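Local atomic coordinates of GGDEF and EAL domain-containing protein (Vibrio cholerae O1 str. 2010EL-1786, PDB entry 6PWJ), a protein that probably senses the second messenger cyclic di-GMP through an EAL domain, here magnesium-bound, joined to a GGDEF domain, the signature motifs of both departing from the consensus. Residues F202-A207 and R217-A222; I247-V252 and I271-G276; S296-L301 and A327-G332; I305-F310 and D334-N339. All blocks are in the same frame, centred on the assembly; numbering follows the deposited sequence.

In the fold
Contacts 1, 2 and 4 converge on one magnesium ion at the C-terminal ends of the parallel barrel strands of the EAL domain: each supplies one ligand, E218, N272 and D334 in turn, and E304 completes the protein shell beside two waters. E218 OE2 probably also accepts a hydrogen bond from N272 ND2 at 2.7 Å, which links contacts 1 and 2, whose centres lie 14 Å apart. Contact 4 is about 16 Å from contact 2 between centres. Contact 3 lies farther out, the side chain of L301 about 14 Å from the magnesium, yet it shares strand 330-336 with contact 4, and G332 O probably receives the I305 N-H at 2.8 Å across the two.

Contact 1. Residues F202-A207 and R217-A222; sequences FRYQAA and REVFSA. With MG (magnesium ion), chain C.
F202 and Y204 bracket V219 on one face of the antiparallel hairpin formed by strands 200-209 and 214-225 of the EAL domain, while R203, Q205, E218 and F220 occupy the other. Two hydrogen-bonded pairs hold the ladder, R203 with F220 and Q205 with E218; R203 N reaches F220 O at 2.7 Å and E218 N reaches Q205 O at 2.8 Å. The close packing centres on buried V219, whose methyls are shared out: CG1 touches F202 CD1 at 3.6 Å and CG2 lies 3.8 Å from Y204 CE1. Helix 245-261 covers the F202 end of this face through Y251, V252 and R255. Toward the far end the side is looser: R217 runs out past A206, its NH1 3.7 Å from A206 CB, and its NH2 forms a salt bridge with D267. On the other face the extended E218 side chain binds the magnesium through OE2 at 2.0 Å; its OE1 and Q205 OE1 both take hydrogen bonds from Q410 NE2, so one amide steadies a metal ligand and its neighbour. The most exposed group is R203. A bend at chi3 (88°) folds its guanidinium back over the F220 ring in an off-centre cation-pi stack, planes 19° apart, with NH2 displaced toward the rim and 3.5 Å from F220 CD2.

Contact 2. Residues I247-V252 and I271-G276; sequences IFDQYV and INIAQG. With MG (magnesium ion), chain C.
The start of helix 275-278, just beyond the end of barrel strand 269-272 in the TIM-barrel-like EAL fold, is secured here by D249 of helix 245-261. A274 occupies the N-cap position, and its backbone N-H points straight at D249 OD2, 2.7 Å away with an angle of 178° at the hydrogen. The syn lone pair of that oxygen is used. OD2 also takes a hydrogen bond from S277 OG, so one buried carboxylate oxygen grips both the residue before the helix and a residue of its first turn. With CG anti to its own carbonyl carbon (chi1 -79°), D249 extends across the gap between helix and loop; I273 CG2, 3.9 Å from OD2, and A274 CB flank that oxygen. One helical turn further on the contact becomes apolar. V252 and I271 pass one another head to tail, V252 CG1 meeting I271 CG2 at 3.8 Å, while the other valine methyl, CG2, rests over the rim of the F248 ring. Between these two points of attachment N272 sends its side chain to the magnesium, which OD1 binds at 2.1 Å. D249 thus fixes the backbone at A274, two residues after this metal ligand, and so probably helps to place it, whereas V252 only packs on the I271 side chain. I273 packs against F283 of helix 281-292 and F303 and I305 of strand 301-306, I271 meets I253 and V256 further along helix 245-261, and L236 of helix 236-241 contacts both A274 and F248.

Contact 3. Residues S296-L301 and A327-G332; sequences SVANLL and AGADFG
A298 and A329 bring their backbones together, CA atoms 4.9 Å apart, where the turn leading into strand 301-306 meets the loop before strand 330-336. A298 O accepts the L301 N-H within its own turn and faces the A329 CA-H, the A329 CA lying 3.3 Å from it. Beyond this point the chains run on as neighbours, joined by a weak hydrogen bond from D330 N to L301 O at 3.3 Å. G328 makes the bend on the other side with a positive phi of 97°. These are the entry ends of two adjacent parallel strands in the EAL barrel, at the end remote from the metal site, with helices 307-312 and 314-325 in the crossover between them. Two alanines let the chains come close. A298 CB lies against A327 O at 3.3 Å, and A329 CB sits 4.1 Å from L301 CB. Behind them L301 also packs on L260 and L291, and A329 on V324, so three helices close over this corner. The end of the D330 side chain leads away from 296-301: OD1 takes the N-H of F331 at 2.8 Å on its anti side, 22° out of the carboxylate plane, and forms a salt bridge with R325 NE.

Contact 4. Residues I305-F310 and D334-N339; sequences IPEGCF and DNYGRN. With MG (magnesium ion), chain C.
D334 binds the magnesium through OD2 at 2.1 Å, and the backbone around I305 and P306 holds it there. The backbone of D334 is gripped twice: D334 N donates to I305 O at 2.7 Å, coming in 39° above the carbonyl plane, and D334 O receives E307 N at 2.9 Å, nearly along the C=O axis. Together they make the parallel bridge of P306 with D334, the last rung before the chain turns a corner at D334 and N335. The next shell is the carboxylate of E307, which belongs to the EIPE sequence that also supplies the metal ligand E304. Fully extended, with CG anti to the backbone N (chi1 -180°), E307 reaches into the type II turn N335-R338. OE1 meets N339 N at 2.7 Å nearly along its C-O axis, while OE2 is approached by G337 N at 2.6 Å from above the carboxylate plane. Y345 OH adds a further hydrogen bond to OE2, so this buried group has three donors. The D334-G337 sequence, DNYG, stands where EAL domains usually carry the DDFG of loop 6, and E307 probably sets its shape, as in relatives. Outward, Y336 packs on V354 and L356 of strand 353-356 and bonds through OH to I376 O, I305 lies against T317 and F320 of helix 314-325, and P306 and C309 both touch Q275 of helix 275-278.

Contact 1. Residues F202-A207 and R217-A222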
loop_
_atom_site.group_PDB
_atom_site.type_symbol
_atom_site.label_atom_id
_atom_site.label_comp_id
_atom_site.label_asym_id
_atom_site.label_seq_id
_atom_site.Cartn_x
_atom_site.Cartn_y
_atom_site.Cartn_z
ATOM N N PHE A 202 14.888 -1.808 -16.160
ATOM C CA PHE A 202 14.986 -1.731 -14.709
ATOM C C PHE A 202 15.558 -0.387 -14.284
ATOM O O PHE A 202 16.581 0.056 -14.814
ATOM C CB PHE A 202 15.844 -2.872 -14.158
ATOM C CG PHE A 202 15.202 -4.223 -14.283
ATOM C CD1 PHE A 202 14.122 -4.565 -13.485
ATOM C CD2 PHE A 202 15.674 -5.150 -15.196
ATOM C CE1 PHE A 202 13.524 -5.804 -13.597
ATOM C CE2 PHE A 202 15.081 -6.394 -15.310
ATOM C CZ PHE A 202 14.005 -6.720 -14.510
ATOM N N ARG A 203 14.891 0.251 -13.325
ATOM C CA ARG A 203 15.357 1.482 -12.705
ATOM C C ARG A 203 15.751 1.193 -11.264
ATOM O O ARG A 203 15.118 0.373 -10.591
ATOM C CB ARG A 203 14.277 2.570 -12.746
ATOM C CG ARG A 203 14.756 3.931 -12.258
ATOM C CD ARG A 203 13.643 4.978 -12.226
ATOM N NE ARG A 203 12.917 4.988 -10.958
ATOM C CZ ARG A 203 11.599 4.853 -10.843
ATOM N NH1 ARG A 203 10.845 4.707 -11.925
ATOM N NH2 ARG A 203 11.033 4.873 -9.645
ATOM N N TYR A 204 16.799 1.863 -10.790
ATOM C CA TYR A 204 17.320 1.663 -9.439
ATOM C C TYR A 204 17.260 2.993 -8.696
ATOM O O TYR A 204 18.086 3.881 -8.926
ATOM C CB TYR A 204 18.741 1.108 -9.480
ATOM C CG TYR A 204 18.872 -0.152 -10.305
ATOM C CD1 TYR A 204 18.574 -1.397 -9.764
ATOM C CD2 TYR A 204 19.287 -0.097 -11.630
ATOM C CE1 TYR A 204 18.689 -2.550 -10.517
ATOM C CE2 TYR A 204 19.405 -1.244 -12.390
ATOM C CZ TYR A 204 19.105 -2.468 -11.829
ATOM O OH TYR A 204 19.221 -3.612 -12.583
ATOM N N GLN A 205 16.281 3.127 -7.803
ATOM C CA GLN A 205 16.117 4.332 -7.000
ATOM C C GLN A 205 16.899 4.172 -5.702
ATOM O O GLN A 205 16.630 3.255 -4.916
ATOM C CB GLN A 205 14.640 4.599 -6.713
ATOM C CG GLN A 205 14.353 6.002 -6.203
ATOM C CD GLN A 205 12.871 6.261 -6.019
ATOM O OE1 GLN A 205 12.158 5.457 -5.419
ATOM N NE2 GLN A 205 12.397 7.387 -6.543
ATOM N N ALA A 206 17.860 5.061 -5.478
ATOM C CA ALA A 206 18.744 4.948 -4.329
ATOM C C ALA A 206 18.059 5.431 -3.057
ATOM O O ALA A 206 17.328 6.427 -3.063
ATOM C CB ALA A 206 20.027 5.745 -4.563
ATOM N N ALA A 207 18.296 4.710 -1.966
ATOM C CA ALA A 207 17.876 5.112 -0.628
ATOM C C ALA A 207 19.136 5.461 0.153
ATOM O O ALA A 207 19.927 4.574 0.492
ATOM C CB ALA A 207 17.081 4.004 0.059
ATOM N N ARG A 217 19.320 0.274 -3.265
ATOM C CA ARG A 217 18.589 0.844 -4.390
ATOM C C ARG A 217 17.411 -0.064 -4.706
ATOM O O ARG A 217 17.605 -1.239 -5.039
ATOM C CB ARG A 217 19.488 1.005 -5.619
ATOM C CG ARG A 217 20.739 1.834 -5.378
ATOM C CD ARG A 217 21.541 1.984 -6.660
ATOM N NE ARG A 217 22.956 2.234 -6.400
ATOM C CZ ARG A 217 23.517 3.439 -6.390
ATOM N NH1 ARG A 217 22.784 4.518 -6.628
ATOM N NH2 ARG A 217 24.814 3.563 -6.144
ATOM N N GLU A 218 16.199 0.473 -4.596
ATOM C CA GLU A 218 15.000 -0.303 -4.871
ATOM C C GLU A 218 14.830 -0.476 -6.374
ATOM O O GLU A 218 14.973 0.481 -7.139
ATOM C CB GLU A 218 13.770 0.375 -4.271
ATOM C CG GLU A 218 12.502 -0.458 -4.357
ATOM C CD GLU A 218 11.383 0.095 -3.499
ATOM O OE1 GLU A 218 11.606 1.120 -2.819
ATOM O OE2 GLU A 218 10.282 -0.495 -3.501
ATOM N N VAL A 219 14.532 -1.698 -6.795
ATOM C CA VAL A 219 14.401 -2.022 -8.210
ATOM C C VAL A 219 12.984 -1.701 -8.669
ATOM O O VAL A 219 12.006 -2.036 -7.989
ATOM C CB VAL A 219 14.745 -3.498 -8.472
ATOM C CG1 VAL A 219 14.594 -3.820 -9.950
ATOM C CG2 VAL A 219 16.156 -3.804 -7.986
ATOM N N PHE A 220 12.872 -1.047 -9.821
ATOM C CA PHE A 220 11.588 -0.749 -10.441
ATOM C C PHE A 220 11.619 -1.239 -11.880
ATOM O O PHE A 220 12.554 -0.924 -12.624
ATOM C CB PHE A 220 11.273 0.748 -10.383
ATOM C CG PHE A 220 11.065 1.265 -8.988
ATOM C CD1 PHE A 220 9.818 1.202 -8.390
ATOM C CD2 PHE A 220 12.116 1.811 -8.272
ATOM C CE1 PHE A 220 9.625 1.674 -7.103
ATOM C CE2 PHE A 220 11.929 2.285 -6.987
ATOM C CZ PHE A 220 10.682 2.216 -6.402
ATOM N N SER A 221 10.601 -2.000 -12.267
ATOM C CA SER A 221 10.575 -2.681 -13.552
ATOM C C SER A 221 9.534 -2.067 -14.479
ATOM O O SER A 221 8.514 -1.532 -14.034
ATOM C CB SER A 221 10.290 -4.174 -13.368
ATOM O OG SER A 221 9.220 -4.379 -12.462
ATOM N N ALA A 222 9.808 -2.154 -15.778
ATOM C CA ALA A 222 8.899 -1.670 -16.807
ATOM C C ALA A 222 9.256 -2.353 -18.118
ATOM O O ALA A 222 10.339 -2.927 -18.264
ATOM C CB ALA A 222 8.962 -0.146 -16.951
HETATM MG MG MG C . 9.064 -1.270 -2.156
HETATM O O HOH W 1 8.696 0.465 -1.116
HETATM O O HOH W 2 7.400 -0.326 -2.852
#

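Contact 2. Residues I247-V252 and I271-G276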
loop_
_atom_site.group_PDB
_atom_site.type_symbol
_atom_site.label_atom_id
_atom_site.label_comp_id
_atom_site.label_asym_id
_atom_site.label_seq_id
_atom_site.Cartn_x
_atom_site.Cartn_y
_atom_site.Cartn_z
ATOM N N ILE A 247 5.997 -15.924 -11.041
ATOM C CA ILE A 247 6.661 -15.982 -12.341
ATOM C C ILE A 247 7.412 -14.688 -12.614
ATOM O O ILE A 247 8.513 -14.697 -13.179
ATOM C CB ILE A 247 5.636 -16.289 -13.448
ATOM C CG1 ILE A 247 5.149 -17.734 -13.331
ATOM C CG2 ILE A 247 6.240 -16.020 -14.816
ATOM C CD1 ILE A 247 6.258 -18.759 -13.430
ATOM N N PHE A 248 6.835 -13.553 -12.218
ATOM C CA PHE A 248 7.490 -12.271 -12.447
ATOM C C PHE A 248 8.592 -12.012 -11.426
ATOM O O PHE A 248 9.691 -11.579 -11.791
ATOM C CB PHE A 248 6.460 -11.141 -12.421
ATOM C CG PHE A 248 7.065 -9.768 -12.471
ATOM C CD1 PHE A 248 7.567 -9.260 -13.659
ATOM C CD2 PHE A 248 7.130 -8.983 -11.332
ATOM C CE1 PHE A 248 8.125 -7.996 -13.707
ATOM C CE2 PHE A 248 7.686 -7.718 -11.374
ATOM C CZ PHE A 248 8.183 -7.225 -12.564
ATOM N N ASP A 249 8.320 -12.271 -10.143
ATOM C CA ASP A 249 9.330 -12.037 -9.117
ATOM C C ASP A 249 10.580 -12.874 -9.356
ATOM O O ASP A 249 11.691 -12.426 -9.051
ATOM C CB ASP A 249 8.755 -12.322 -7.730
ATOM C CG ASP A 249 7.902 -11.182 -7.207
ATOM O OD1 ASP A 249 7.728 -10.181 -7.934
ATOM O OD2 ASP A 249 7.410 -11.283 -6.064
ATOM N N GLN A 250 10.426 -14.084 -9.896
ATOM C CA GLN A 250 11.596 -14.895 -10.215
ATOM C C GLN A 250 12.386 -14.287 -11.368
ATOM O O GLN A 250 13.622 -14.297 -11.355
ATOM C CB GLN A 250 11.172 -16.325 -10.547
ATOM C CG GLN A 250 10.581 -17.089 -9.373
ATOM C CD GLN A 250 10.148 -18.492 -9.754
ATOM O OE1 GLN A 250 10.302 -18.912 -10.901
ATOM N NE2 GLN A 250 9.602 -19.226 -8.790
ATOM N N TYR A 251 11.690 -13.752 -12.373
ATOM C CA TYR A 251 12.377 -13.132 -13.501
ATOM C C TYR A 251 13.151 -11.896 -13.063
ATOM O O TYR A 251 14.246 -11.627 -13.571
ATOM C CB TYR A 251 11.368 -12.782 -14.595
ATOM C CG TYR A 251 11.922 -11.892 -15.683
ATOM C CD1 TYR A 251 12.683 -12.419 -16.718
ATOM C CD2 TYR A 251 11.679 -10.526 -15.679
ATOM C CE1 TYR A 251 13.189 -11.608 -17.716
ATOM C CE2 TYR A 251 12.181 -9.708 -16.671
ATOM C CZ TYR A 251 12.934 -10.253 -17.688
ATOM O OH TYR A 251 13.434 -9.441 -18.678
ATOM N N VAL A 252 12.599 -11.130 -12.122
ATOM C CA VAL A 252 13.292 -9.942 -11.635
ATOM C C VAL A 252 14.536 -10.334 -10.849
ATOM O O VAL A 252 15.616 -9.764 -11.038
ATOM C CB VAL A 252 12.340 -9.075 -10.792
ATOM C CG1 VAL A 252 13.121 -8.010 -10.044
ATOM C CG2 VAL A 252 11.286 -8.439 -11.679
ATOM N N ILE A 271 14.638 -5.682 -3.780
ATOM C CA ILE A 271 13.660 -6.276 -4.683
ATOM C C ILE A 271 12.350 -6.439 -3.928
ATOM O O ILE A 271 12.320 -7.047 -2.850
ATOM C CB ILE A 271 14.148 -7.627 -5.233
ATOM C CG1 ILE A 271 15.517 -7.470 -5.894
ATOM C CG2 ILE A 271 13.139 -8.195 -6.218
ATOM C CD1 ILE A 271 16.136 -8.780 -6.330
ATOM N N ASN A 272 11.272 -5.895 -4.485
ATOM C CA ASN A 272 9.950 -6.048 -3.891
ATOM C C ASN A 272 9.419 -7.442 -4.198
ATOM O O ASN A 272 9.322 -7.836 -5.365
ATOM C CB ASN A 272 8.995 -4.980 -4.419
ATOM C CG ASN A 272 9.382 -3.583 -3.976
ATOM O OD1 ASN A 272 9.213 -3.218 -2.812
ATOM N ND2 ASN A 272 9.891 -2.788 -4.908
ATOM N N ILE A 273 9.080 -8.190 -3.154
ATOM C CA ILE A 273 8.560 -9.546 -3.287
ATOM C C ILE A 273 7.059 -9.513 -3.039
ATOM O O ILE A 273 6.602 -9.010 -2.003
ATOM C CB ILE A 273 9.259 -10.511 -2.316
ATOM C CG1 ILE A 273 10.767 -10.527 -2.580
ATOM C CG2 ILE A 273 8.677 -11.911 -2.446
ATOM C CD1 ILE A 273 11.142 -10.997 -3.972
ATOM N N ALA A 274 6.291 -10.043 -3.987
ATOM C CA ALA A 274 4.841 -9.982 -3.901
ATOM C C ALA A 274 4.319 -10.861 -2.771
ATOM O O ALA A 274 4.897 -11.899 -2.438
ATOM C CB ALA A 274 4.208 -10.407 -5.226
ATOM N N GLN A 275 3.205 -10.426 -2.179
ATOM C CA GLN A 275 2.563 -11.216 -1.134
ATOM C C GLN A 275 2.183 -12.597 -1.651
ATOM O O GLN A 275 2.339 -13.600 -0.945
ATOM C CB GLN A 275 1.334 -10.473 -0.610
ATOM C CG GLN A 275 0.981 -10.757 0.839
ATOM C CD GLN A 275 0.329 -9.562 1.510
ATOM O OE1 GLN A 275 0.597 -8.413 1.150
ATOM N NE2 GLN A 275 -0.533 -9.824 2.484
ATOM N N GLY A 276 1.691 -12.669 -2.888
ATOM C CA GLY A 276 1.335 -13.941 -3.492
ATOM C C GLY A 276 2.515 -14.795 -3.904
ATOM O O GLY A 276 2.315 -15.960 -4.266
HETATM MG MG MG C . 9.064 -1.270 -2.156
HETATM O O HOH W 1 8.696 0.465 -1.116
HETATM O O HOH W 2 7.400 -0.326 -2.852
#

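Contact 3. Residues S296-L301 and A327-G332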
loop_
_atom_site.group_PDB
_atom_site.type_symbol
_atom_site.label_atom_id
_atom_site.label_comp_id
_atom_site.label_asym_id
_atom_site.label_seq_id
_atom_site.Cartn_x
_atom_site.Cartn_y
_atom_site.Cartn_z
ATOM N N SER A 296 27.777 -15.536 -4.413
ATOM C CA SER A 296 28.767 -14.468 -4.491
ATOM C C SER A 296 28.120 -13.096 -4.332
ATOM O O SER A 296 28.670 -12.216 -3.658
ATOM C CB SER A 296 29.527 -14.560 -5.813
ATOM O OG SER A 296 28.634 -14.525 -6.913
ATOM N N VAL A 297 26.938 -12.901 -4.923
ATOM C CA VAL A 297 26.287 -11.597 -4.930
ATOM C C VAL A 297 25.131 -11.508 -3.947
ATOM O O VAL A 297 24.476 -10.461 -3.870
ATOM C CB VAL A 297 25.801 -11.239 -6.348
ATOM C CG1 VAL A 297 26.979 -11.179 -7.308
ATOM C CG2 VAL A 297 24.771 -12.250 -6.824
ATOM N N ALA A 298 24.858 -12.574 -3.189
ATOM C CA ALA A 298 23.754 -12.530 -2.235
ATOM C C ALA A 298 23.956 -11.439 -1.193
ATOM O O ALA A 298 22.979 -10.923 -0.636
ATOM C CB ALA A 298 23.588 -13.890 -1.558
ATOM N N ASN A 299 25.210 -11.073 -0.917
ATOM C CA ASN A 299 25.476 -10.023 0.061
ATOM C C ASN A 299 24.846 -8.700 -0.352
ATOM O O ASN A 299 24.538 -7.863 0.505
ATOM C CB ASN A 299 26.984 -9.856 0.249
ATOM C CG ASN A 299 27.329 -8.870 1.347
ATOM O OD1 ASN A 299 26.702 -8.858 2.407
ATOM N ND2 ASN A 299 28.327 -8.030 1.096
ATOM N N LEU A 300 24.646 -8.491 -1.653
ATOM C CA LEU A 300 24.088 -7.253 -2.180
ATOM C C LEU A 300 22.607 -7.377 -2.521
ATOM O O LEU A 300 22.105 -6.618 -3.357
ATOM C CB LEU A 300 24.876 -6.808 -3.414
ATOM C CG LEU A 300 26.376 -6.577 -3.225
ATOM C CD1 LEU A 300 27.033 -6.248 -4.556
ATOM C CD2 LEU A 300 26.623 -5.468 -2.216
ATOM N N LEU A 301 21.898 -8.309 -1.891
ATOM C CA LEU A 301 20.487 -8.553 -2.168
ATOM C C LEU A 301 19.655 -8.173 -0.952
ATOM O O LEU A 301 19.864 -8.709 0.142
ATOM C CB LEU A 301 20.247 -10.015 -2.545
ATOM C CG LEU A 301 20.654 -10.431 -3.960
ATOM C CD1 LEU A 301 20.481 -11.929 -4.149
ATOM C CD2 LEU A 301 19.843 -9.663 -4.992
ATOM N N ALA A 327 21.659 -17.653 3.297
ATOM C CA ALA A 327 22.465 -17.573 2.088
ATOM C C ALA A 327 23.258 -16.275 2.002
ATOM O O ALA A 327 23.877 -16.006 0.969
ATOM C CB ALA A 327 21.579 -17.728 0.850
ATOM N N GLY A 328 23.252 -15.467 3.060
ATOM C CA GLY A 328 23.983 -14.220 3.087
ATOM C C GLY A 328 23.165 -12.990 2.752
ATOM O O GLY A 328 23.627 -11.871 3.012
ATOM N N ALA A 329 21.974 -13.158 2.183
ATOM C CA ALA A 329 21.125 -12.026 1.854
ATOM C C ALA A 329 20.406 -11.526 3.105
ATOM O O ALA A 329 20.596 -12.036 4.213
ATOM C CB ALA A 329 20.130 -12.409 0.760
ATOM N N ASP A 330 19.563 -10.512 2.927
ATOM C CA ASP A 330 18.802 -9.942 4.028
ATOM C C ASP A 330 17.452 -9.481 3.494
ATOM O O ASP A 330 17.165 -9.589 2.298
ATOM C CB ASP A 330 19.572 -8.797 4.693
ATOM C CG ASP A 330 19.359 -8.748 6.194
ATOM O OD1 ASP A 330 18.282 -9.177 6.659
ATOM O OD2 ASP A 330 20.271 -8.286 6.910
ATOM N N PHE A 331 16.617 -8.963 4.393
ATOM C CA PHE A 331 15.275 -8.546 4.017
ATOM C C PHE A 331 14.869 -7.333 4.840
ATOM O O PHE A 331 15.457 -7.035 5.883
ATOM C CB PHE A 331 14.260 -9.681 4.204
ATOM C CG PHE A 331 14.123 -10.144 5.627
ATOM C CD1 PHE A 331 14.966 -11.118 6.138
ATOM C CD2 PHE A 331 13.151 -9.605 6.453
ATOM C CE1 PHE A 331 14.842 -11.546 7.447
ATOM C CE2 PHE A 331 13.022 -10.029 7.762
ATOM C CZ PHE A 331 13.868 -10.999 8.260
ATOM N N GLY A 332 13.842 -6.632 4.348
ATOM C CA GLY A 332 13.289 -5.495 5.051
ATOM C C GLY A 332 11.780 -5.466 4.910
ATOM O O GLY A 332 11.199 -6.182 4.091
#

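Contact 4. Residues I305-F310 and D334-N339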
loop_
_atom_site.group_PDB
_atom_site.type_symbol
_atom_site.label_atom_id
_atom_site.label_comp_id
_atom_site.label_asym_id
_atom_site.label_seq_id
_atom_site.Cartn_x
_atom_site.Cartn_y
_atom_site.Cartn_z
ATOM N N ILE A 305 9.882 -7.197 1.817
ATOM C CA ILE A 305 8.672 -7.954 2.122
ATOM C C ILE A 305 7.601 -6.978 2.594
ATOM O O ILE A 305 7.864 -6.194 3.516
ATOM C CB ILE A 305 8.932 -9.029 3.191
ATOM C CG1 ILE A 305 10.250 -9.756 2.916
ATOM C CG2 ILE A 305 7.775 -10.013 3.237
ATOM C CD1 ILE A 305 10.287 -10.476 1.587
ATOM N N PRO A 306 6.411 -6.979 1.997
ATOM C CA PRO A 306 5.325 -6.154 2.534
ATOM C C PRO A 306 4.992 -6.561 3.960
ATOM O O PRO A 306 5.226 -7.697 4.379
ATOM C CB PRO A 306 4.156 -6.436 1.582
ATOM C CG PRO A 306 4.799 -6.908 0.322
ATOM C CD PRO A 306 6.025 -7.660 0.750
ATOM N N GLU A 307 4.443 -5.607 4.716
ATOM C CA GLU A 307 4.046 -5.900 6.088
ATOM C C GLU A 307 2.944 -6.947 6.140
ATOM O O GLU A 307 2.853 -7.703 7.115
ATOM C CB GLU A 307 3.590 -4.621 6.791
ATOM C CG GLU A 307 3.165 -4.832 8.236
ATOM C CD GLU A 307 2.796 -3.536 8.931
ATOM O OE1 GLU A 307 1.684 -3.022 8.690
ATOM O OE2 GLU A 307 3.623 -3.029 9.717
ATOM N N GLY A 308 2.098 -7.007 5.109
ATOM C CA GLY A 308 1.013 -7.974 5.107
ATOM C C GLY A 308 1.490 -9.405 5.242
ATOM O O GLY A 308 0.813 -10.233 5.859
ATOM N N CYS A 309 2.655 -9.719 4.673
ATOM C CA CYS A 309 3.188 -11.072 4.794
ATOM C C CYS A 309 3.557 -11.389 6.238
ATOM O O CYS A 309 3.360 -12.517 6.701
ATOM C CB CYS A 309 4.399 -11.247 3.880
ATOM S SG CYS A 309 4.046 -11.077 2.118
ATOM N N PHE A 310 4.086 -10.405 6.967
ATOM C CA PHE A 310 4.493 -10.647 8.348
ATOM C C PHE A 310 3.290 -10.831 9.263
ATOM O O PHE A 310 3.318 -11.674 10.171
ATOM C CB PHE A 310 5.372 -9.498 8.845
ATOM C CG PHE A 310 6.711 -9.417 8.172
ATOM C CD1 PHE A 310 7.766 -10.204 8.605
ATOM C CD2 PHE A 310 6.917 -8.550 7.112
ATOM C CE1 PHE A 310 9.000 -10.130 7.989
ATOM C CE2 PHE A 310 8.150 -8.471 6.494
ATOM C CZ PHE A 310 9.192 -9.262 6.933
ATOM N N ASP A 334 8.435 -3.579 3.907
ATOM C CA ASP A 334 7.884 -2.540 3.051
ATOM C C ASP A 334 6.473 -2.206 3.515
ATOM O O ASP A 334 5.700 -3.098 3.876
ATOM C CB ASP A 334 7.872 -2.985 1.586
ATOM C CG ASP A 334 7.864 -1.815 0.620
ATOM O OD1 ASP A 334 7.833 -0.656 1.084
ATOM O OD2 ASP A 334 7.892 -2.052 -0.605
ATOM N N ASN A 335 6.145 -0.915 3.517
ATOM C CA ASN A 335 4.848 -0.446 4.004
ATOM C C ASN A 335 4.710 -0.695 5.505
ATOM O O ASN A 335 3.643 -1.068 5.995
ATOM C CB ASN A 335 3.701 -1.103 3.233
ATOM C CG ASN A 335 3.798 -0.869 1.737
ATOM O OD1 ASN A 335 3.976 0.261 1.282
ATOM N ND2 ASN A 335 3.700 -1.945 0.964
ATOM N N TYR A 336 5.804 -0.488 6.234
ATOM C CA TYR A 336 5.824 -0.730 7.670
ATOM C C TYR A 336 4.764 0.107 8.377
ATOM O O TYR A 336 4.654 1.317 8.152
ATOM C CB TYR A 336 7.219 -0.420 8.215
ATOM C CG TYR A 336 7.327 -0.348 9.721
ATOM C CD1 TYR A 336 7.188 -1.486 10.505
ATOM C CD2 TYR A 336 7.602 0.856 10.355
ATOM C CE1 TYR A 336 7.300 -1.421 11.881
ATOM C CE2 TYR A 336 7.717 0.931 11.729
ATOM C CZ TYR A 336 7.565 -0.210 12.488
ATOM O OH TYR A 336 7.678 -0.139 13.856
ATOM N N GLY A 337 3.974 -0.549 9.229
ATOM C CA GLY A 337 2.941 0.105 10.004
ATOM C C GLY A 337 1.617 0.297 9.296
ATOM O O GLY A 337 0.675 0.810 9.914
ATOM N N ARG A 338 1.504 -0.116 8.032
ATOM C CA ARG A 338 0.325 0.223 7.241
ATOM C C ARG A 338 -0.904 -0.583 7.649
ATOM O O ARG A 338 -2.032 -0.097 7.510
ATOM C CB ARG A 338 0.617 0.010 5.757
ATOM C CG ARG A 338 -0.558 0.300 4.838
ATOM C CD ARG A 338 -0.186 0.059 3.387
ATOM N NE ARG A 338 0.223 -1.322 3.157
ATOM C CZ ARG A 338 0.697 -1.776 2.001
ATOM N NH1 ARG A 338 0.828 -0.959 0.965
ATOM N NH2 ARG A 338 1.045 -3.051 1.883
ATOM N N ASN A 339 -0.716 -1.803 8.142
ATOM C CA ASN A 339 -1.843 -2.694 8.394
ATOM C C ASN A 339 -2.572 -2.396 9.698
ATOM O O ASN A 339 -3.573 -3.060 9.988
ATOM C CB ASN A 339 -1.372 -4.150 8.390
ATOM C CG ASN A 339 -0.941 -4.615 7.014
ATOM O OD1 ASN A 339 0.251 -4.689 6.713
ATOM N ND2 ASN A 339 -1.913 -4.923 6.163
HETATM MG MG MG C . 9.064 -1.270 -2.156
HETATM O O HOH W 1 8.696 0.465 -1.116
HETATM O O HOH W 2 7.400 -0.326 -2.852
#